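Local coordinates for acetylserotonin O-methyltransferase (Homo sapiens, PDB 4A6D), which catalyses the last step of melatonin synthesis, transferring a methyl group from S-adenosyl-L-methionine to N-acetylserotonin, at residues L72-T77 against F83-E88. Sequence-based numbering, arbitrary orientation.
With SO4 (sulfate ion), chain G.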
ATOM      1  N   LEU A  72       5.004 -10.755  11.714  1.00 75.89           N
ATOM      2  CA  LEU A  72       6.306 -10.863  11.070  1.00 75.58           C
ATOM      3  C   LEU A  72       7.320 -11.098  12.197  1.00 82.75           C
ATOM      4  O   LEU A  72       8.332 -11.756  11.978  1.00 84.60           O
ATOM      5  CB  LEU A  72       6.657  -9.612  10.233  1.00 73.26           C
ATOM      6  CG  LEU A  72       5.697  -9.239   9.097  1.00 73.17           C
ATOM      7  CD1 LEU A  72       5.968  -7.833   8.584  1.00 70.35           C
ATOM      8  CD2 LEU A  72       5.714 -10.276   7.981  1.00 72.03           C
ATOM      9  N   LEU A  73       7.020 -10.599  13.412  1.00 79.82           N
ATOM     10  CA  LEU A  73       7.857 -10.802  14.602  1.00 82.62           C
ATOM     11  C   LEU A  73       7.068 -11.299  15.831  1.00 90.90           C
ATOM     12  O   LEU A  73       5.847 -11.120  15.921  1.00 89.74           O
ATOM     13  CB  LEU A  73       8.650  -9.533  14.978  1.00 82.25           C
ATOM     14  CG  LEU A  73       9.665  -8.973  13.987  1.00 85.11           C
ATOM     15  CD1 LEU A  73      10.282  -7.715  14.544  1.00 85.41           C
ATOM     16  CD2 LEU A  73      10.762  -9.988  13.649  1.00 87.68           C
ATOM     17  N   LYS A  74       7.785 -11.926  16.777  1.00 91.68           N
ATOM     18  CA  LYS A  74       7.236 -12.400  18.046  1.00 93.87           C
ATOM     19  C   LYS A  74       7.847 -11.544  19.160  1.00100.50           C
ATOM     20  O   LYS A  74       9.015 -11.162  19.070  1.00101.25           O
ATOM     21  CB  LYS A  74       7.586 -13.882  18.300  1.00 99.58           C
ATOM     22  CG  LYS A  74       6.817 -14.912  17.464  1.00113.36           C
ATOM     23  CD  LYS A  74       6.736 -16.297  18.141  1.00126.20           C
ATOM     24  CE  LYS A  74       8.035 -17.080  18.126  1.00146.38           C
ATOM     25  NZ  LYS A  74       7.878 -18.465  18.658  1.00159.79           N
ATOM     26  N   VAL A  75       7.069 -11.248  20.206  1.00 98.23           N
ATOM     27  CA  VAL A  75       7.579 -10.478  21.334  1.00 99.96           C
ATOM     28  C   VAL A  75       7.468 -11.327  22.592  1.00110.04           C
ATOM     29  O   VAL A  75       6.677 -12.273  22.627  1.00110.70           O
ATOM     30  CB  VAL A  75       6.942  -9.057  21.454  1.00100.74           C
ATOM     31  CG1 VAL A  75       5.492  -9.113  21.923  1.00 99.62           C
ATOM     32  CG2 VAL A  75       7.768  -8.144  22.352  1.00101.80           C
ATOM     33  N   GLU A  76       8.314 -11.038  23.584  1.00110.72           N
ATOM     34  CA  GLU A  76       8.332 -11.692  24.889  1.00114.55           C
ATOM     35  C   GLU A  76       8.726 -10.655  25.923  1.00120.78           C
ATOM     36  O   GLU A  76       9.335  -9.636  25.584  1.00120.76           O
ATOM     37  CB  GLU A  76       9.224 -12.963  24.916  1.00119.33           C
ATOM     38  CG  GLU A  76      10.678 -12.778  25.335  1.00134.27           C
ATOM     39  CD  GLU A  76      11.588 -13.954  25.023  1.00159.65           C
ATOM     40  OE1 GLU A  76      11.693 -14.872  25.869  1.00156.99           O
ATOM     41  OE2 GLU A  76      12.203 -13.954  23.930  1.00147.05           O
ATOM     42  N   THR A  77       8.359 -10.891  27.171  1.00118.48           N
ATOM     43  CA  THR A  77       8.671  -9.952  28.226  1.00118.75           C
ATOM     44  C   THR A  77       9.707 -10.538  29.181  1.00126.36           C
ATOM     45  O   THR A  77       9.602 -11.706  29.564  1.00128.37           O
ATOM     46  CB  THR A  77       7.366  -9.499  28.881  1.00123.86           C
ATOM     47  OG1 THR A  77       6.456  -9.121  27.840  1.00117.50           O
ATOM     48  CG2 THR A  77       7.566  -8.347  29.875  1.00122.80           C
ATOM     49  N   PHE A  83      11.298  -7.971  24.328  1.00103.64           N
ATOM     50  CA  PHE A  83      12.356  -8.601  23.541  1.00104.80           C
ATOM     51  C   PHE A  83      11.759  -9.239  22.300  1.00103.64           C
ATOM     52  O   PHE A  83      10.835 -10.052  22.388  1.00103.48           O
ATOM     53  CB  PHE A  83      13.163  -9.603  24.378  1.00111.58           C
ATOM     54  CG  PHE A  83      14.051  -8.922  25.391  1.00117.06           C
ATOM     55  CD1 PHE A  83      15.323  -8.490  25.044  1.00122.24           C
ATOM     56  CD2 PHE A  83      13.603  -8.689  26.686  1.00121.85           C
ATOM     57  CE1 PHE A  83      16.136  -7.841  25.976  1.00126.24           C
ATOM     58  CE2 PHE A  83      14.417  -8.038  27.616  1.00127.97           C
ATOM     59  CZ  PHE A  83      15.685  -7.633  27.256  1.00127.60           C
ATOM     60  N   TYR A  84      12.269  -8.833  21.139  1.00 95.75           N
ATOM     61  CA  TYR A  84      11.783  -9.256  19.833  1.00 90.96           C
ATOM     62  C   TYR A  84      12.613 -10.354  19.251  1.00 96.93           C
ATOM     63  O   TYR A  84      13.824 -10.387  19.453  1.00 99.74           O
ATOM     64  CB  TYR A  84      11.737  -8.057  18.880  1.00 87.71           C
ATOM     65  CG  TYR A  84      10.911  -6.913  19.426  1.00 86.03           C
ATOM     66  CD1 TYR A  84      11.482  -5.944  20.252  1.00 87.56           C
ATOM     67  CD2 TYR A  84       9.544  -6.837  19.180  1.00 85.19           C
ATOM     68  CE1 TYR A  84      10.709  -4.933  20.827  1.00 86.24           C
ATOM     69  CE2 TYR A  84       8.764  -5.822  19.738  1.00 85.83           C
ATOM     70  CZ  TYR A  84       9.352  -4.876  20.562  1.00 86.00           C
ATOM     71  OH  TYR A  84       8.595  -3.849  21.044  1.00 81.31           O
ATOM     72  N   ARG A  85      11.958 -11.261  18.527  1.00 91.89           N
ATOM     73  CA  ARG A  85      12.604 -12.383  17.863  1.00 92.82           C
ATOM     74  C   ARG A  85      11.909 -12.637  16.523  1.00 95.66           C
ATOM     75  O   ARG A  85      10.768 -12.210  16.338  1.00 93.19           O
ATOM     76  CB  ARG A  85      12.615 -13.629  18.784  1.00 93.88           C
ATOM     77  CG  ARG A  85      11.360 -14.499  18.754  1.00 97.26           C
ATOM     78  CD  ARG A  85      11.362 -15.523  19.874  1.00105.41           C
ATOM     79  NE  ARG A  85      10.033 -15.678  20.476  1.00119.43           N
ATOM     80  CZ  ARG A  85       9.497 -14.843  21.367  1.00137.92           C
ATOM     81  NH1 ARG A  85      10.165 -13.763  21.764  1.00121.89           N
ATOM     82  NH2 ARG A  85       8.285 -15.071  21.854  1.00133.12           N
ATOM     83  N   ASN A  86      12.598 -13.311  15.591  1.00 93.95           N
ATOM     84  CA  ASN A  86      12.046 -13.645  14.281  1.00 91.20           C
ATOM     85  C   ASN A  86      11.008 -14.768  14.391  1.00 96.23           C
ATOM     86  O   ASN A  86      11.013 -15.552  15.355  1.00 98.79           O
ATOM     87  CB  ASN A  86      13.160 -14.065  13.311  1.00 90.52           C
ATOM     88  CG  ASN A  86      13.874 -12.941  12.598  1.00103.86           C
ATOM     89  OD1 ASN A  86      13.263 -12.015  12.055  1.00 93.84           O
ATOM     90  ND2 ASN A  86      15.192 -13.052  12.504  1.00 96.14           N
ATOM     91  N   THR A  87      10.117 -14.824  13.393  1.00 90.51           N
ATOM     92  CA  THR A  87       9.093 -15.858  13.224  1.00 90.73           C
ATOM     93  C   THR A  87       9.637 -16.881  12.208  1.00 97.00           C
ATOM     94  O   THR A  87      10.777 -16.746  11.746  1.00 97.20           O
ATOM     95  CB  THR A  87       7.810 -15.233  12.656  1.00 93.42           C
ATOM     96  OG1 THR A  87       8.146 -14.437  11.513  1.00 91.65           O
ATOM     97  CG2 THR A  87       7.033 -14.441  13.683  1.00 89.71           C
ATOM     98  N   GLU A  88       8.816 -17.880  11.827  1.00 95.00           N
ATOM     99  CA  GLU A  88       9.213 -18.855  10.807  1.00 95.87           C
ATOM    100  C   GLU A  88       9.228 -18.114   9.479  1.00 96.71           C
ATOM    101  O   GLU A  88      10.174 -18.260   8.712  1.00 96.56           O
ATOM    102  CB  GLU A  88       8.240 -20.044  10.761  1.00 98.52           C
ATOM    103  CG  GLU A  88       8.500 -21.082  11.842  1.00116.92           C
ATOM    104  CD  GLU A  88       9.421 -22.237  11.488  1.00150.10           C
ATOM    105  OE1 GLU A  88      10.108 -22.176  10.441  1.00141.85           O
ATOM    106  OE2 GLU A  88       9.463 -23.205  12.281  1.00157.92           O
TER
HETATM  107  S   SO4 G1353       6.462 -18.785  14.727  1.00158.63           S
HETATM  108  O1  SO4 G1353       6.546 -20.252  14.594  1.00165.76           O
HETATM  109  O2  SO4 G1353       7.749 -18.272  15.173  1.00164.34           O
HETATM  110  O3  SO4 G1353       6.138 -18.196  13.418  1.00161.03           O
HETATM  111  O4  SO4 G1353       5.423 -18.435  15.708  1.00164.07           O
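K74 and R85 face each other as an antiparallel hydrogen-bonded pair, K74 N giving to R85 O at 3.0 Å and R85 N returning to K74 O; E76 and F83 repeat the exchange two residues on. Between them V75 and Y84 form a non-hydrogen-bonded pair. The V75 torsion sets CG2 opposite the V75 backbone N, and this methyl sits over one face of the Y84 ring, 4.0 Å from the centroid, while Y84 OH reaches on to D65. These strands form a beta hairpin of the dimerisation domain, consistent with the wing of a winged-helix fold; the side of V75 and Y84 packs on helix 57-69 through Y84 and meets R291 of the second subunit. On the other side, R85 swings across its partner strand. K74 CB lies over one face of the guanidinium, whose NH1 makes a salt bridge to E76 OE2 at 3.0 Å, the carboxylate and guanidinium planes 68° apart, and whose NH2 bonds weakly to V75 O. A leucine in place of R85 would probably leave the E76 carboxylate without this charge partner and V75 O without its weak NH2 donor. Beside the L73-N86 end of the hairpin, T87 OG1 donates to L72 O at 2.7 Å, from above the carbonyl plane. T87 is also the N-cap of helix 88-94, and just past it E88 N donates an almost straight bond (172°) to O3 of a sulfate, probably from the crystallisation liquor, with K74 alongside.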